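PDB 4HR6: lectin from Trichosanthes anguina, which probably binds carbohydrate as a three-chain, nontoxic seed lectin homologous to type II ribosome-inactivating proteins, this chain belonging to the ribosome-inactivating-protein family. Local coordinates for residues F40-P45 / Q58-F63; S118-I123 / A193-Q198. All blocks are in the same frame, centred on the assembly; numbering follows the deposited sequence.

Interaction 1 (F40-P45 / Q58-F63); sequences FFLNAP and QNVLNF
Phe40 and Val60 pair as neighbours on parallel strands at the edge of the mixed sheet, where strand 57-60 is outermost within this chain. Phe40 N donates to Asn59 O at 2.8 Å, bent to 143° at the hydrogen. Phe40 O receives Leu61 N at 2.7 Å in an almost straight bond, and Leu61 CG packs 3.4 Å from that same Phe40 O. The Phe40 ring and the Gln58 side chain meet obliquely, with Phe40 CE1 3.8 Å from Gln58 CG. Gln58 NE2 hydrogen-bonds to Phe49 O, and the Phe49 ring stacks on Phe40. In this ribosome-inactivating-protein fold the strands then give way to loops, and the pairing goes on past the sheet: Leu42 N donates to Phe63 O at 3.2 Å, from above the carbonyl plane. Leu42 already lies in a type I turn, Phe41 to Ala44, closed by Ala44 N to Phe41 O. Phe63 CE1 lies 3.7 Å from Phe41 CE2, the rings meeting obliquely with planes 71° apart. Phe107 of helix 103-119 touches both rings. On the more exposed side, Leu42 CD1 meets Val60 CG1 at 3.9 Å, the two side chains crossing at about a right angle.

Interaction 2 (S118-I123 / A193-Q198); sequences SKFRFI and ANVALQ
A buried contact, mostly between backbones, joins the break between helices 103-119 and 121-132, at Phe120, to the loop that follows helix 189-192. It lies in the helical part of the ribosome-inactivating-protein fold, and two other lectin chains of the assembly reach it. Phe120 and Val195 form a single bridge. On one side of it Ala196 N donates to Lys119 O at 2.7 Å, nearly straight at the hydrogen but from above the carbonyl plane. On the other, Arg121 N donates to Asn194 O at 2.9 Å. Phe120 is the N-cap residue of helix 121-132, and Asn194 takes up N-H groups of the first turn of that helix with both its backbone and side-chain oxygens. Asn194 CG is anti to its backbone N (chi1 -169°), and OD1 comes to the helix start while ND2 bonds Ile190 O. The Phe120 ring lies beside Val195, with Phe120 CE1 4.0 Å from Val195 CG2, and also meets the Trp150 ring. The Arg121 chain is extended from CG to NE. Arg121 NH1 makes a weak bond to Ala193 O at 3.4 Å and a weak one to a water that donates to Val195 O. Its NH2 donates to Ala221 O of a neighbouring lectin chain, and the Phe122 ring stacks on Tyr264 of that chain. Asn194 OD1 accepts Phe122 N at 2.9 Å, the donor tilted 29° from the amide carbonyl plane.

The two contacts lie on opposite sides of the chain's centre, their centres about 27 Å apart and their nearest atoms about 12 Å apart. Interaction 1 is local, with 12 residues between its segments, and only partly buried. Interaction 2 spans 69 residues and is buried, partly by other lectin chains, whereas no other chain touches interaction 1. Both rest on three backbone N-H donors. In interaction 1 all acceptors are backbone carbonyls, continuing a sheet, and two phenylalanine rings meet on the buried side. In interaction 2 one acceptor is a side-chain amide, a guanidinium adds a weak bond and a water bridges it to a backbone carbonyl. Helix 103-119 links them: Phe107 packs against interaction 1, and the end of the helix enters interaction 2.

Interaction 1 (F40-P45 / Q58-F63)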
# COMPACT_ATOMS: atom_id res chain seq x y z
N PHE B 40 -2.12 -33.60 1.07
CA PHE B 40 -3.22 -32.66 0.94
C PHE B 40 -3.54 -32.16 2.32
O PHE B 40 -3.54 -32.94 3.27
CB PHE B 40 -4.46 -33.35 0.36
CG PHE B 40 -4.41 -33.53 -1.13
CD1 PHE B 40 -3.60 -34.48 -1.70
CD2 PHE B 40 -5.20 -32.74 -1.96
CE1 PHE B 40 -3.57 -34.65 -3.08
CE2 PHE B 40 -5.16 -32.88 -3.33
CZ PHE B 40 -4.34 -33.85 -3.90
N PHE B 41 -3.81 -30.86 2.43
CA PHE B 41 -4.32 -30.32 3.68
C PHE B 41 -5.71 -30.88 3.94
O PHE B 41 -6.46 -31.17 3.02
CB PHE B 41 -4.37 -28.79 3.64
CG PHE B 41 -3.02 -28.14 3.80
CD1 PHE B 41 -2.27 -27.79 2.70
CD2 PHE B 41 -2.49 -27.92 5.06
CE1 PHE B 41 -1.02 -27.22 2.83
CE2 PHE B 41 -1.23 -27.34 5.21
CZ PHE B 41 -0.50 -26.99 4.09
N LEU B 42 -6.03 -30.99 5.22
CA LEU B 42 -7.27 -31.53 5.70
C LEU B 42 -8.48 -30.75 5.14
O LEU B 42 -9.52 -31.32 4.89
CB LEU B 42 -7.24 -31.50 7.23
CG LEU B 42 -8.35 -32.16 8.04
CD1 LEU B 42 -8.59 -33.60 7.61
CD2 LEU B 42 -7.96 -32.07 9.51
N ASN B 43 -8.31 -29.45 4.91
CA ASN B 43 -9.39 -28.65 4.39
C ASN B 43 -9.20 -28.31 2.94
O ASN B 43 -9.82 -27.38 2.44
CB ASN B 43 -9.55 -27.38 5.23
CG ASN B 43 -8.37 -26.45 5.09
OD1 ASN B 43 -7.25 -26.89 4.89
ND2 ASN B 43 -8.61 -25.16 5.21
N ALA B 44 -8.37 -29.04 2.22
CA ALA B 44 -8.30 -28.83 0.77
C ALA B 44 -9.69 -29.02 0.19
O ALA B 44 -10.44 -29.91 0.63
CB ALA B 44 -7.36 -29.81 0.11
N PRO B 45 -10.05 -28.19 -0.81
CA PRO B 45 -11.35 -28.36 -1.45
C PRO B 45 -11.49 -29.71 -2.16
O PRO B 45 -10.50 -30.30 -2.63
CB PRO B 45 -11.42 -27.20 -2.45
CG PRO B 45 -10.03 -26.72 -2.63
CD PRO B 45 -9.19 -27.20 -1.49
N GLN B 58 -2.72 -40.31 -2.45
CA GLN B 58 -3.05 -39.01 -1.89
C GLN B 58 -3.19 -39.11 -0.40
O GLN B 58 -4.16 -39.64 0.10
CB GLN B 58 -4.34 -38.47 -2.51
CG GLN B 58 -4.26 -38.25 -4.02
CD GLN B 58 -5.61 -37.89 -4.64
OE1 GLN B 58 -6.63 -38.36 -4.19
NE2 GLN B 58 -5.61 -37.02 -5.65
N ASN B 59 -2.22 -38.60 0.33
CA ASN B 59 -2.29 -38.59 1.78
C ASN B 59 -2.93 -37.30 2.26
O ASN B 59 -2.74 -36.25 1.65
CB ASN B 59 -0.89 -38.72 2.37
CG ASN B 59 -0.21 -39.97 1.89
OD1 ASN B 59 -0.48 -41.05 2.41
ND2 ASN B 59 0.66 -39.84 0.89
N VAL B 60 -3.66 -37.39 3.35
CA VAL B 60 -4.32 -36.25 3.95
C VAL B 60 -3.61 -35.89 5.25
O VAL B 60 -3.50 -36.71 6.15
CB VAL B 60 -5.80 -36.57 4.24
CG1 VAL B 60 -6.52 -35.36 4.81
CG2 VAL B 60 -6.49 -37.02 2.96
N LEU B 61 -3.15 -34.65 5.36
CA LEU B 61 -2.45 -34.20 6.56
C LEU B 61 -3.44 -34.01 7.69
O LEU B 61 -4.63 -33.83 7.45
CB LEU B 61 -1.67 -32.90 6.27
CG LEU B 61 -0.66 -33.10 5.14
CD1 LEU B 61 -0.14 -31.80 4.56
CD2 LEU B 61 0.50 -33.98 5.59
N ASN B 62 -2.96 -34.06 8.92
CA ASN B 62 -3.81 -33.91 10.08
C ASN B 62 -3.80 -32.48 10.62
O ASN B 62 -3.93 -32.26 11.81
CB ASN B 62 -3.44 -34.92 11.18
CG ASN B 62 -2.01 -34.76 11.66
OD1 ASN B 62 -1.11 -34.35 10.90
ND2 ASN B 62 -1.77 -35.12 12.92
N PHE B 63 -3.67 -31.51 9.72
CA PHE B 63 -3.87 -30.10 10.03
C PHE B 63 -4.30 -29.40 8.75
O PHE B 63 -4.17 -29.96 7.65
CB PHE B 63 -2.59 -29.44 10.58
CG PHE B 63 -1.36 -29.78 9.81
CD1 PHE B 63 -0.99 -29.05 8.71
CD2 PHE B 63 -0.57 -30.85 10.19
CE1 PHE B 63 0.15 -29.38 8.01
CE2 PHE B 63 0.56 -31.19 9.49
CZ PHE B 63 0.93 -30.46 8.40

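Interaction 2 (S118-I123 / A193-Q198)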
# COMPACT_ATOMS: atom_id res chain seq x y z
N SER B 118 3.86 -12.50 -2.05
CA SER B 118 3.20 -12.14 -3.29
C SER B 118 2.05 -11.16 -3.05
O SER B 118 1.72 -10.37 -3.92
CB SER B 118 2.67 -13.38 -4.02
OG SER B 118 3.75 -14.24 -4.41
N LYS B 119 1.44 -11.23 -1.88
CA LYS B 119 0.28 -10.41 -1.58
C LYS B 119 0.67 -8.97 -1.22
O LYS B 119 -0.09 -8.03 -1.48
CB LYS B 119 -0.49 -11.01 -0.41
CG LYS B 119 -1.14 -12.35 -0.66
CD LYS B 119 -1.71 -12.91 0.64
CE LYS B 119 -2.44 -14.21 0.44
NZ LYS B 119 -2.84 -14.78 1.75
N PHE B 120 1.84 -8.83 -0.57
CA PHE B 120 2.26 -7.57 0.03
C PHE B 120 3.72 -7.20 -0.34
O PHE B 120 4.63 -7.97 -0.07
CB PHE B 120 2.18 -7.64 1.55
CG PHE B 120 0.79 -7.83 2.08
CD1 PHE B 120 -0.08 -6.75 2.19
CD2 PHE B 120 0.34 -9.09 2.46
CE1 PHE B 120 -1.36 -6.92 2.69
CE2 PHE B 120 -0.94 -9.27 2.95
CZ PHE B 120 -1.79 -8.18 3.07
N ARG B 121 3.91 -6.02 -0.92
CA ARG B 121 5.23 -5.46 -1.20
C ARG B 121 6.10 -5.35 0.05
O ARG B 121 7.28 -5.67 0.02
CB ARG B 121 5.10 -4.09 -1.88
CG ARG B 121 4.54 -4.16 -3.30
CD ARG B 121 5.05 -2.99 -4.17
NE ARG B 121 4.64 -3.14 -5.56
CZ ARG B 121 3.47 -2.74 -6.08
NH1 ARG B 121 2.55 -2.13 -5.33
NH2 ARG B 121 3.22 -2.94 -7.37
N PHE B 122 5.51 -4.99 1.19
CA PHE B 122 6.26 -4.89 2.44
C PHE B 122 6.90 -6.22 2.85
O PHE B 122 8.04 -6.26 3.36
CB PHE B 122 5.36 -4.38 3.56
CG PHE B 122 6.06 -4.20 4.85
CD1 PHE B 122 6.90 -3.11 5.05
CD2 PHE B 122 5.91 -5.11 5.87
CE1 PHE B 122 7.57 -2.94 6.25
CE2 PHE B 122 6.58 -4.95 7.08
CZ PHE B 122 7.40 -3.85 7.27
N ILE B 123 6.19 -7.32 2.59
CA ILE B 123 6.70 -8.64 2.95
C ILE B 123 7.71 -9.10 1.91
O ILE B 123 8.74 -9.62 2.25
CB ILE B 123 5.56 -9.68 3.13
CG1 ILE B 123 4.68 -9.27 4.31
CG2 ILE B 123 6.13 -11.07 3.40
CD1 ILE B 123 3.43 -10.12 4.45
N ALA B 193 0.01 1.23 -1.96
CA ALA B 193 1.31 0.87 -2.54
C ALA B 193 1.86 -0.43 -1.99
O ALA B 193 3.00 -0.77 -2.26
CB ALA B 193 2.33 1.99 -2.31
N ASN B 194 1.05 -1.17 -1.23
CA ASN B 194 1.53 -2.35 -0.53
C ASN B 194 0.82 -3.63 -1.02
O ASN B 194 1.46 -4.60 -1.42
CB ASN B 194 1.33 -2.10 0.95
CG ASN B 194 2.02 -3.12 1.83
OD1 ASN B 194 2.79 -3.96 1.37
ND2 ASN B 194 1.74 -3.03 3.11
N VAL B 195 -0.52 -3.61 -1.01
CA VAL B 195 -1.32 -4.72 -1.45
C VAL B 195 -1.12 -4.93 -2.94
O VAL B 195 -1.45 -4.06 -3.73
CB VAL B 195 -2.83 -4.49 -1.18
CG1 VAL B 195 -3.62 -5.70 -1.63
CG2 VAL B 195 -3.08 -4.24 0.29
N ALA B 196 -0.62 -6.09 -3.33
CA ALA B 196 -0.33 -6.35 -4.74
C ALA B 196 -1.34 -7.25 -5.36
O ALA B 196 -1.46 -7.27 -6.58
CB ALA B 196 1.08 -6.91 -4.92
N LEU B 197 -2.06 -8.03 -4.54
CA LEU B 197 -3.12 -8.92 -5.02
C LEU B 197 -4.27 -8.85 -4.05
O LEU B 197 -4.05 -8.80 -2.84
CB LEU B 197 -2.62 -10.36 -5.07
CG LEU B 197 -1.62 -10.74 -6.15
CD1 LEU B 197 -1.18 -12.18 -5.94
CD2 LEU B 197 -2.15 -10.55 -7.56
N GLN B 198 -5.51 -8.86 -4.54
CA GLN B 198 -6.64 -8.84 -3.63
C GLN B 198 -7.60 -10.00 -3.86
O GLN B 198 -7.87 -10.40 -5.00
CB GLN B 198 -7.37 -7.49 -3.64
CG GLN B 198 -8.04 -7.10 -4.93
CD GLN B 198 -8.61 -5.70 -4.87
OE1 GLN B 198 -9.51 -5.43 -4.09
NE2 GLN B 198 -8.08 -4.80 -5.70
O HOH W 1 -0.09 -1.90 -4.58